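Local coordinates for protein 5'-methylthioadenosine nucleosidase / s-adenosylhomocysteine nucleosidase (Brucella melitensis bv. 1, PDB 4PR3) that is a nucleosidase of the phosphorylase superfamily, present as two chains in its assembly, with adenine bound in its ligand pocket, at residues M165-T170 with L187-S191; R137-I141 with A217-V221; L126-V132 with Y171-R175; Q102-V106 with V132-V138. One frame throughout, in Å; residues are numbered along the deposited sequence.

Contact 1: residues M165-T170 with L187-S191; sequences MVDMET and LRGIS. With ADE (adenine), chain C.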
# COMPACT_ATOMS: atom_id res chain seq x y z
N MSE A 165 -8.17 -10.58 14.84
CA MSE A 165 -6.74 -10.32 14.97
C MSE A 165 -6.28 -9.21 14.03
O MSE A 165 -7.01 -8.83 13.11
CB MSE A 165 -5.94 -11.60 14.73
CG MSE A 165 -6.48 -12.45 13.59
SE MSE A 165 -5.30 -13.92 13.08
CE MSE A 165 -5.22 -14.89 14.73
N VAL A 166 -5.08 -8.69 14.26
CA VAL A 166 -4.56 -7.56 13.49
C VAL A 166 -3.16 -7.83 12.93
O VAL A 166 -2.32 -8.44 13.59
CB VAL A 166 -4.53 -6.26 14.34
CG1 VAL A 166 -5.93 -5.87 14.77
CG2 VAL A 166 -3.63 -6.42 15.55
N ASP A 167 -2.92 -7.37 11.70
CA ASP A 167 -1.58 -7.41 11.12
C ASP A 167 -1.31 -6.15 10.29
O ASP A 167 -2.17 -5.29 10.16
CB ASP A 167 -1.38 -8.66 10.27
CG ASP A 167 -1.85 -8.48 8.84
OD1 ASP A 167 -2.94 -7.90 8.64
OD2 ASP A 167 -1.13 -8.93 7.92
N MSE A 168 -0.09 -6.04 9.78
CA MSE A 168 0.28 -4.90 8.95
C MSE A 168 0.40 -5.11 7.44
O MSE A 168 0.75 -4.18 6.71
CB MSE A 168 1.53 -4.25 9.53
CG MSE A 168 1.31 -3.87 10.98
SE MSE A 168 2.93 -3.35 11.86
CE MSE A 168 3.41 -1.86 10.69
N GLU A 169 0.12 -6.32 6.97
CA GLU A 169 0.50 -6.73 5.61
C GLU A 169 -0.63 -7.28 4.74
O GLU A 169 -0.85 -6.81 3.63
CB GLU A 169 1.68 -7.70 5.62
CG GLU A 169 3.03 -7.03 5.86
CD GLU A 169 3.32 -6.81 7.33
OE1 GLU A 169 3.02 -7.73 8.14
OE2 GLU A 169 3.84 -5.73 7.68
N THR A 170 -1.28 -8.33 5.23
CA THR A 170 -2.11 -9.22 4.43
C THR A 170 -3.06 -8.58 3.41
O THR A 170 -3.10 -9.00 2.26
CB THR A 170 -2.92 -10.16 5.34
OG1 THR A 170 -2.02 -10.86 6.21
CG2 THR A 170 -3.72 -11.16 4.53
N LEU A 187 -1.81 -17.13 6.97
CA LEU A 187 -1.58 -17.86 8.21
C LEU A 187 -0.97 -16.92 9.24
O LEU A 187 0.02 -16.25 8.96
CB LEU A 187 -0.64 -19.05 7.99
CG LEU A 187 -1.13 -20.24 7.15
CD1 LEU A 187 -0.01 -21.26 6.98
CD2 LEU A 187 -2.35 -20.89 7.78
N ARG A 188 -1.55 -16.86 10.43
CA ARG A 188 -1.09 -15.94 11.47
C ARG A 188 -1.00 -16.58 12.85
O ARG A 188 -1.99 -17.13 13.34
CB ARG A 188 -2.01 -14.72 11.54
CG ARG A 188 -1.95 -13.83 10.33
CD ARG A 188 -0.63 -13.09 10.27
NE ARG A 188 -0.30 -12.67 8.92
CZ ARG A 188 0.77 -11.95 8.60
NH1 ARG A 188 1.61 -11.57 9.56
NH2 ARG A 188 1.00 -11.62 7.34
N GLY A 189 0.18 -16.53 13.46
CA GLY A 189 0.32 -16.89 14.86
C GLY A 189 0.14 -15.67 15.74
O GLY A 189 0.53 -14.57 15.36
N ILE A 190 -0.40 -15.86 16.94
CA ILE A 190 -0.66 -14.72 17.82
C ILE A 190 0.52 -14.47 18.75
O ILE A 190 0.80 -15.26 19.65
CB ILE A 190 -1.95 -14.91 18.63
CG1 ILE A 190 -3.16 -14.77 17.71
CG2 ILE A 190 -2.07 -13.86 19.72
CD1 ILE A 190 -3.23 -13.41 17.06
N SER A 191 1.22 -13.37 18.50
CA SER A 191 2.45 -13.04 19.22
C SER A 191 2.25 -12.11 20.41
O SER A 191 3.17 -11.93 21.21
CB SER A 191 3.47 -12.44 18.25
OG SER A 191 2.94 -11.31 17.59
N9 ADE C . 1.74 -8.06 14.20
C8 ADE C . 1.99 -8.67 15.40
N7 ADE C . 1.45 -8.06 16.43
C5 ADE C . 0.80 -6.97 15.87
C6 ADE C . 0.03 -5.93 16.43
N6 ADE C . -0.21 -5.82 17.73
N1 ADE C . -0.47 -5.01 15.59
C2 ADE C . -0.22 -5.12 14.28
N3 ADE C . 0.49 -6.05 13.63
C4 ADE C . 0.97 -6.95 14.50
O HOH W 1 3.42 -10.16 7.02
O HOH W 2 3.94 -9.47 10.46
O HOH W 3 -1.81 -13.70 6.56
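Asp167 and Arg188 carry the charged half of this contact. The Asp167 oxygen OD2 lies over one face of the Arg188 guanidinium, toward the rim and 3.5 Å from NH2, with the carboxylate and guanidinium planes 61° apart. No N-H points at it, so this salt bridge rests on charge alone.

Three hydrogen bonds grip the same OD2. Thr170 N gives 2.8 Å to Asp167 OD2 on its syn lone pair, closing an Asx motif, while Glu169 N, at 3.0 Å from OD2, closes an Asx turn from above the carboxylate plane; Thr170 OG1 adds the third bond, also from above. Glu169 is the N-cap of helix 170-180, and Asp167 OD1 is held by Thr148. Waters occupy the guanidinium edge: one joins NH2 to Glu169 OE1, another NH1 to OE1, and a third NE to Thr170 OG1. Glu169 OE2 is bonded to Gly59 N, Arg188 also to Ser89 O and Ser86 OG.

Apolar packing comes from Met165, a selenomethionine bent at its end (chi3 60°), whose CE lies 3.4 Å from Ile190 CD1 and whose SE is 3.7 Å from Arg188 CB. Adenine is lined by Val166, Met168 and Ser191, with Met168 CG 3.5 Å from its N3.

Strand 165-167 pairs with strand 142-148, whereas strand 184-192 runs between strands 83-91 and 100-108; the axes of 165-167 and 187-191 lie 104° apart, unpaired with each other.

Contact 2: residues R137-I141 with A217-V221; sequences RVAGI and AVARV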
# COMPACT_ATOMS: atom_id res chain seq x y z
N ARG A 137 -10.07 -22.89 2.72
CA ARG A 137 -10.18 -23.41 4.07
C ARG A 137 -9.45 -24.73 4.16
O ARG A 137 -9.79 -25.68 3.46
CB ARG A 137 -11.65 -23.61 4.45
CG ARG A 137 -12.49 -22.33 4.45
CD ARG A 137 -11.98 -21.33 5.47
NE ARG A 137 -12.79 -20.12 5.47
CZ ARG A 137 -12.55 -19.05 4.72
NH1 ARG A 137 -11.50 -19.03 3.90
NH2 ARG A 137 -13.35 -18.00 4.78
N VAL A 138 -8.44 -24.80 5.02
CA VAL A 138 -7.69 -26.03 5.22
C VAL A 138 -8.09 -26.66 6.55
O VAL A 138 -8.12 -25.99 7.58
CB VAL A 138 -6.17 -25.77 5.20
CG1 VAL A 138 -5.40 -27.04 5.52
CG2 VAL A 138 -5.74 -25.21 3.85
N ALA A 139 -8.41 -27.95 6.52
CA ALA A 139 -8.85 -28.66 7.71
C ALA A 139 -7.72 -28.77 8.73
O ALA A 139 -6.56 -28.93 8.37
CB ALA A 139 -9.36 -30.03 7.35
N GLY A 140 -8.07 -28.68 10.01
CA GLY A 140 -7.11 -28.86 11.08
C GLY A 140 -6.48 -27.57 11.57
O GLY A 140 -5.63 -27.57 12.45
N ILE A 141 -6.91 -26.45 10.99
CA ILE A 141 -6.41 -25.14 11.41
C ILE A 141 -7.58 -24.22 11.75
O ILE A 141 -8.56 -24.15 11.01
CB ILE A 141 -5.55 -24.48 10.31
CG1 ILE A 141 -4.45 -25.44 9.84
CG2 ILE A 141 -4.93 -23.19 10.82
CD1 ILE A 141 -3.66 -24.93 8.66
N ALA A 217 1.28 -25.66 10.51
CA ALA A 217 0.19 -25.22 9.65
C ALA A 217 0.57 -25.30 8.18
O ALA A 217 -0.23 -25.70 7.34
CB ALA A 217 -0.24 -23.81 10.02
N VAL A 218 1.81 -24.91 7.87
CA VAL A 218 2.30 -24.94 6.50
C VAL A 218 2.29 -26.37 5.96
O VAL A 218 1.89 -26.60 4.82
CB VAL A 218 3.72 -24.33 6.39
CG1 VAL A 218 4.37 -24.68 5.06
CG2 VAL A 218 3.65 -22.82 6.57
N ALA A 219 2.71 -27.31 6.79
CA ALA A 219 2.66 -28.73 6.45
C ALA A 219 1.24 -29.17 6.06
O ALA A 219 1.06 -29.94 5.12
CB ALA A 219 3.19 -29.57 7.59
N ARG A 220 0.25 -28.68 6.79
CA ARG A 220 -1.14 -29.04 6.51
C ARG A 220 -1.65 -28.39 5.23
O ARG A 220 -2.50 -28.95 4.53
CB ARG A 220 -2.05 -28.69 7.68
CG ARG A 220 -1.52 -29.16 9.02
CD ARG A 220 -2.54 -28.95 10.13
NE ARG A 220 -3.57 -29.98 10.10
CZ ARG A 220 -3.54 -31.08 10.84
NH1 ARG A 220 -2.54 -31.29 11.68
NH2 ARG A 220 -4.52 -31.96 10.75
N VAL A 221 -1.14 -27.21 4.91
CA VAL A 221 -1.55 -26.51 3.70
C VAL A 221 -0.99 -27.20 2.46
O VAL A 221 -1.72 -27.44 1.49
CB VAL A 221 -1.13 -25.02 3.71
CG1 VAL A 221 -1.48 -24.37 2.38
CG2 VAL A 221 -1.79 -24.29 4.86
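Val138 and Val221 make the first apolar touch between the loop and the helix, the CG2 methyl of Val138 standing 4.2 Å from CG2 of Val221 as the two side chains cross at about a right angle. With CG1 anti to the backbone N (chi1 176°), the other methyl of Val138 reaches across to the helix backbone and lies 3.6 Å from the carbonyl O of Arg220. Leu229 also packs on this valine.

The chain then enters a type II beta turn that runs from Val138 to Ile141. Ala139 contributes its carbonyl O, which sits at the edge of the Arg220 guanidinium near its plane, 3.6 Å from NE, without forming a hydrogen bond. Gly140 occupies the third position of the turn with a positive phi of 94°, a conformation glycine adopts easily. Its O lies over one face of the same guanidinium, and its CA is 3.8 Å from Arg220 NE. Ala139 and Gly140 thus meet the guanidinium end of the bent arginine through backbone atoms, on the exposed side, where all three residues also touch a crystal neighbour.

Segment 217-221 belongs to helix 207-226, which packs against strand 184-192 of the alpha/beta fold: Ala217 and Val221 touch Leu187, and Val218 turns to helix 45-50.

At Ile141, the last residue of the turn, the end of the extended side chain comes up to the helix. Its CD1 is 3.8 Å from Ala217 CB and 4.3 Å from Val221 CG2, while the Ile141 and Arg220 side chains run past each other in opposite directions, Ile141 CG1 4.0 Å from Arg220 CD.

Contact 3: residues L126-V132 with Y171-R175; sequences LDLPETV and YACLR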
# COMPACT_ATOMS: atom_id res chain seq x y z
N LEU A 126 -14.03 0.99 -6.15
CA LEU A 126 -13.51 -0.37 -6.15
C LEU A 126 -14.63 -1.27 -5.68
O LEU A 126 -15.19 -1.05 -4.60
CB LEU A 126 -12.32 -0.48 -5.21
CG LEU A 126 -11.68 -1.86 -5.07
CD1 LEU A 126 -11.09 -2.32 -6.40
CD2 LEU A 126 -10.61 -1.85 -3.98
N ASP A 127 -14.97 -2.28 -6.46
CA ASP A 127 -16.08 -3.11 -6.05
C ASP A 127 -15.45 -4.22 -5.23
O ASP A 127 -14.93 -5.19 -5.76
CB ASP A 127 -16.77 -3.70 -7.28
CG ASP A 127 -18.19 -4.15 -7.01
OD1 ASP A 127 -18.93 -3.44 -6.29
OD2 ASP A 127 -18.58 -5.23 -7.52
N LEU A 128 -15.51 -4.03 -3.92
CA LEU A 128 -15.10 -5.02 -2.94
C LEU A 128 -15.91 -4.73 -1.69
O LEU A 128 -16.19 -3.56 -1.40
CB LEU A 128 -13.60 -4.90 -2.68
CG LEU A 128 -12.77 -6.18 -2.65
CD1 LEU A 128 -13.04 -7.04 -3.88
CD2 LEU A 128 -11.29 -5.85 -2.55
N PRO A 129 -16.27 -5.76 -0.91
CA PRO A 129 -16.97 -5.41 0.33
C PRO A 129 -15.96 -4.95 1.38
O PRO A 129 -14.76 -4.98 1.12
CB PRO A 129 -17.61 -6.73 0.75
CG PRO A 129 -16.71 -7.78 0.17
CD PRO A 129 -16.18 -7.22 -1.12
N GLU A 130 -16.43 -4.53 2.54
CA GLU A 130 -15.53 -4.06 3.58
C GLU A 130 -14.73 -5.22 4.14
O GLU A 130 -13.58 -5.06 4.56
CB GLU A 130 -16.29 -3.37 4.70
CG GLU A 130 -15.39 -2.81 5.77
CD GLU A 130 -15.84 -3.19 7.16
OE1 GLU A 130 -16.79 -2.56 7.67
OE2 GLU A 130 -15.24 -4.13 7.74
N THR A 131 -15.34 -6.39 4.16
CA THR A 131 -14.68 -7.60 4.63
C THR A 131 -14.54 -8.57 3.46
O THR A 131 -15.53 -9.00 2.88
CB THR A 131 -15.46 -8.24 5.79
OG1 THR A 131 -15.32 -7.44 6.96
CG2 THR A 131 -14.95 -9.64 6.08
N VAL A 132 -13.30 -8.90 3.11
CA VAL A 132 -13.05 -9.70 1.92
C VAL A 132 -12.73 -11.14 2.27
O VAL A 132 -11.69 -11.43 2.87
CB VAL A 132 -11.90 -9.12 1.09
CG1 VAL A 132 -11.83 -9.82 -0.26
CG2 VAL A 132 -12.08 -7.62 0.91
N TYR A 171 -3.81 -7.55 3.81
CA TYR A 171 -4.73 -6.91 2.88
C TYR A 171 -4.00 -6.32 1.67
O TYR A 171 -4.51 -6.33 0.55
CB TYR A 171 -5.57 -5.82 3.56
CG TYR A 171 -6.48 -5.09 2.60
CD1 TYR A 171 -7.77 -5.54 2.34
CD2 TYR A 171 -6.05 -3.94 1.94
CE1 TYR A 171 -8.60 -4.88 1.46
CE2 TYR A 171 -6.87 -3.27 1.06
CZ TYR A 171 -8.14 -3.74 0.82
OH TYR A 171 -8.95 -3.07 -0.06
N ALA A 172 -2.79 -5.81 1.90
CA ALA A 172 -1.98 -5.28 0.82
C ALA A 172 -1.53 -6.41 -0.11
O ALA A 172 -1.42 -6.21 -1.33
CB ALA A 172 -0.79 -4.53 1.37
N CYS A 173 -1.28 -7.58 0.46
CA CYS A 173 -0.91 -8.75 -0.33
C CYS A 173 -2.07 -9.18 -1.21
O CYS A 173 -1.88 -9.53 -2.38
CB CYS A 173 -0.50 -9.91 0.58
SG CYS A 173 0.99 -9.63 1.54
N LEU A 174 -3.27 -9.13 -0.64
CA LEU A 174 -4.48 -9.55 -1.34
C LEU A 174 -4.71 -8.73 -2.60
O LEU A 174 -4.93 -9.29 -3.68
CB LEU A 174 -5.69 -9.43 -0.42
CG LEU A 174 -7.01 -9.88 -1.06
CD1 LEU A 174 -6.91 -11.34 -1.49
CD2 LEU A 174 -8.17 -9.68 -0.11
N ARG A 175 -4.67 -7.41 -2.46
CA ARG A 175 -4.92 -6.52 -3.59
C ARG A 175 -3.87 -6.71 -4.68
O ARG A 175 -4.16 -6.59 -5.86
CB ARG A 175 -4.96 -5.06 -3.13
CG ARG A 175 -6.08 -4.76 -2.16
CD ARG A 175 -7.45 -5.02 -2.77
NE ARG A 175 -7.70 -4.18 -3.94
CZ ARG A 175 -7.87 -4.64 -5.17
NH1 ARG A 175 -7.84 -5.94 -5.41
NH2 ARG A 175 -8.08 -3.79 -6.17
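Val132 and Leu174 form the buried end of this contact, where the loop ends and strand 132-133 begins at Val132. CG1 of Val132, anti to the backbone N at chi1 -170°, meets CD2 of Leu174 at 3.7 Å, the two side chains crossing obliquely. The other methyl, CG2, approaches the edge of the Tyr171 ring near its plane, 4.5 Å from CE1. That ring also stacks with Tyr108.

Toward the partly exposed end the packing thins, and Arg175 takes over. Its bends at chi2 and chi3 carry the guanidinium out toward the loop, where Leu128 CD2 comes over one face of it, 3.9 Å from CD. The Leu126 and Arg175 side chains meet from opposite directions, Leu126 CD1 obliquely placed 3.4 Å from Arg175 NH2. The Tyr171 hydroxyl makes distant contacts with both leucines; its OH is 4.4 Å from Leu126 CD2.

No hydrogen bond joins the two segments. The arginine offers the loop its flat face and aliphatic chain, while its NE forms a salt bridge with Glu62 of the second subunit, next to Val61 of that chain. Apolar loop residues therefore pack against a charge whose partner lies across the dimer interface.

Contact 4: residues Q102-V106 with V132-V138; sequences QVSSV and VELPFRV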
# COMPACT_ATOMS: atom_id res chain seq x y z
N GLN A 102 -5.64 -19.65 10.34
CA GLN A 102 -5.71 -19.33 8.92
C GLN A 102 -6.71 -18.20 8.73
O GLN A 102 -7.71 -18.13 9.44
CB GLN A 102 -6.09 -20.55 8.09
CG GLN A 102 -7.48 -21.10 8.37
CD GLN A 102 -7.79 -22.34 7.56
OE1 GLN A 102 -7.53 -22.40 6.36
NE2 GLN A 102 -8.33 -23.36 8.22
N VAL A 103 -6.44 -17.32 7.78
CA VAL A 103 -7.24 -16.12 7.61
C VAL A 103 -8.47 -16.40 6.76
O VAL A 103 -8.37 -16.73 5.58
CB VAL A 103 -6.43 -15.00 6.93
CG1 VAL A 103 -7.22 -13.71 6.91
CG2 VAL A 103 -5.10 -14.81 7.65
N SER A 104 -9.64 -16.25 7.38
CA SER A 104 -10.91 -16.48 6.71
C SER A 104 -11.32 -15.26 5.89
O SER A 104 -11.90 -15.38 4.81
CB SER A 104 -12.00 -16.83 7.73
OG SER A 104 -12.17 -15.79 8.68
N SER A 105 -11.04 -14.07 6.42
CA SER A 105 -11.35 -12.83 5.73
C SER A 105 -10.42 -11.72 6.21
O SER A 105 -9.90 -11.77 7.32
CB SER A 105 -12.80 -12.43 5.97
OG SER A 105 -13.03 -12.21 7.34
N VAL A 106 -10.22 -10.72 5.36
CA VAL A 106 -9.33 -9.61 5.69
C VAL A 106 -9.99 -8.27 5.39
O VAL A 106 -10.79 -8.14 4.47
CB VAL A 106 -7.96 -9.73 4.97
CG1 VAL A 106 -8.11 -9.46 3.49
CG2 VAL A 106 -6.94 -8.79 5.59
N VAL A 132 -13.30 -8.90 3.11
CA VAL A 132 -13.05 -9.70 1.92
C VAL A 132 -12.73 -11.14 2.27
O VAL A 132 -11.69 -11.43 2.87
CB VAL A 132 -11.90 -9.12 1.09
CG1 VAL A 132 -11.83 -9.82 -0.26
CG2 VAL A 132 -12.08 -7.62 0.91
N GLU A 133 -13.63 -12.04 1.89
CA GLU A 133 -13.45 -13.47 2.12
C GLU A 133 -12.25 -14.00 1.35
O GLU A 133 -12.10 -13.73 0.16
CB GLU A 133 -14.70 -14.23 1.68
CG GLU A 133 -15.94 -13.92 2.50
CD GLU A 133 -15.81 -14.39 3.93
OE1 GLU A 133 -15.32 -15.52 4.14
OE2 GLU A 133 -16.19 -13.63 4.85
N LEU A 134 -11.39 -14.75 2.03
CA LEU A 134 -10.33 -15.47 1.35
C LEU A 134 -10.89 -16.79 0.82
O LEU A 134 -11.79 -17.38 1.43
CB LEU A 134 -9.13 -15.70 2.28
CG LEU A 134 -8.36 -14.44 2.71
CD1 LEU A 134 -6.91 -14.77 3.07
CD2 LEU A 134 -8.40 -13.36 1.63
N PRO A 135 -10.38 -17.25 -0.33
CA PRO A 135 -10.98 -18.39 -1.04
C PRO A 135 -10.85 -19.76 -0.38
O PRO A 135 -11.63 -20.65 -0.71
CB PRO A 135 -10.24 -18.39 -2.38
CG PRO A 135 -8.92 -17.77 -2.08
CD PRO A 135 -9.22 -16.71 -1.06
N PHE A 136 -9.89 -19.95 0.53
CA PHE A 136 -9.55 -21.30 0.97
C PHE A 136 -9.78 -21.61 2.45
O PHE A 136 -9.71 -20.74 3.31
CB PHE A 136 -8.10 -21.62 0.61
CG PHE A 136 -7.82 -21.55 -0.86
CD1 PHE A 136 -8.72 -22.10 -1.77
CD2 PHE A 136 -6.68 -20.93 -1.34
CE1 PHE A 136 -8.47 -22.04 -3.13
CE2 PHE A 136 -6.43 -20.86 -2.70
CZ PHE A 136 -7.33 -21.42 -3.59
N ARG A 137 -10.07 -22.89 2.72
CA ARG A 137 -10.18 -23.41 4.07
C ARG A 137 -9.45 -24.73 4.16
O ARG A 137 -9.79 -25.68 3.46
CB ARG A 137 -11.65 -23.61 4.45
CG ARG A 137 -12.49 -22.33 4.45
CD ARG A 137 -11.98 -21.33 5.47
NE ARG A 137 -12.79 -20.12 5.47
CZ ARG A 137 -12.55 -19.05 4.72
NH1 ARG A 137 -11.50 -19.03 3.90
NH2 ARG A 137 -13.35 -18.00 4.78
N VAL A 138 -8.44 -24.80 5.02
CA VAL A 138 -7.69 -26.03 5.22
C VAL A 138 -8.09 -26.66 6.55
O VAL A 138 -8.12 -25.99 7.58
CB VAL A 138 -6.17 -25.77 5.20
CG1 VAL A 138 -5.40 -27.04 5.52
CG2 VAL A 138 -5.74 -25.21 3.85
O HOH W 4 -7.04 -20.59 4.50
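Ser105 and Glu133 face each other as an antiparallel non-hydrogen-bonded pair, their CA atoms 4.2 Å apart, with Val106 and Val132 next to them as the hydrogen-bonded pair. In the latter, N of each residue bonds to O of the other at 3.0 Å. The chain corners at Ser104, whose carbonyl O then accepts Leu134 N at 2.9 Å, the donor standing above the carbonyl plane.

On the other side of the corner, before Ser104, a side chain takes over the pairing. Gln102 runs extended beyond CG and sets its amide against the backbone of Val138: Val138 N bonds OE1 in the carbonyl plane on a lone pair, nearly straight at 173°, and NE2 returns a 2.7 Å bond to Val138 O. NE2 also serves Ile141 O, and a water links OE1 to Phe136 O. Both amide ends are thereby held, which should fix the rotation of the group.

Arg137 lays its guanidinium flat over Ser104, with the CA of the serine above one face. NH2 gives Ser104 O a weak bond, and Glu133 OE1 meets the edge in plane, 3.2 Å from NH2, in a long, weak salt bridge. On the apolar side Leu134 CD1 lies 3.9 Å from Val103 CB, and CD2 is 4.3 Å from Val106 CG1.

Strand 132-133 thus adds a short antiparallel edge to strand 100-108, which is flanked further by strands 142-148 and 184-192, while Leu174 of helix 170-180 packs on Val106 and Leu134.

Contacts 1 and 4 are buried and reach neighbouring strands of one sheet, joined where Leu187 packs on Gln102 and Thr170 on Val106. Contacts 2 and 3 are only partly buried and set loops against helices. Clear direct hydrogen bonds between segments occur only in contact 4. Contact 2 shares Arg137 and Val138 with contact 4, and contact 3 shares Val132, so segment 132-138 connects the two loop contacts. Chemistry follows place: charge and bridging waters, with selenomethionine packing, in contact 1 beside adenine, backbone and amide bonds in contact 4, and apolar packing bordered by an arginine in contacts 2 and 3. Of those two arginines, the one in contact 3 faces the second subunit.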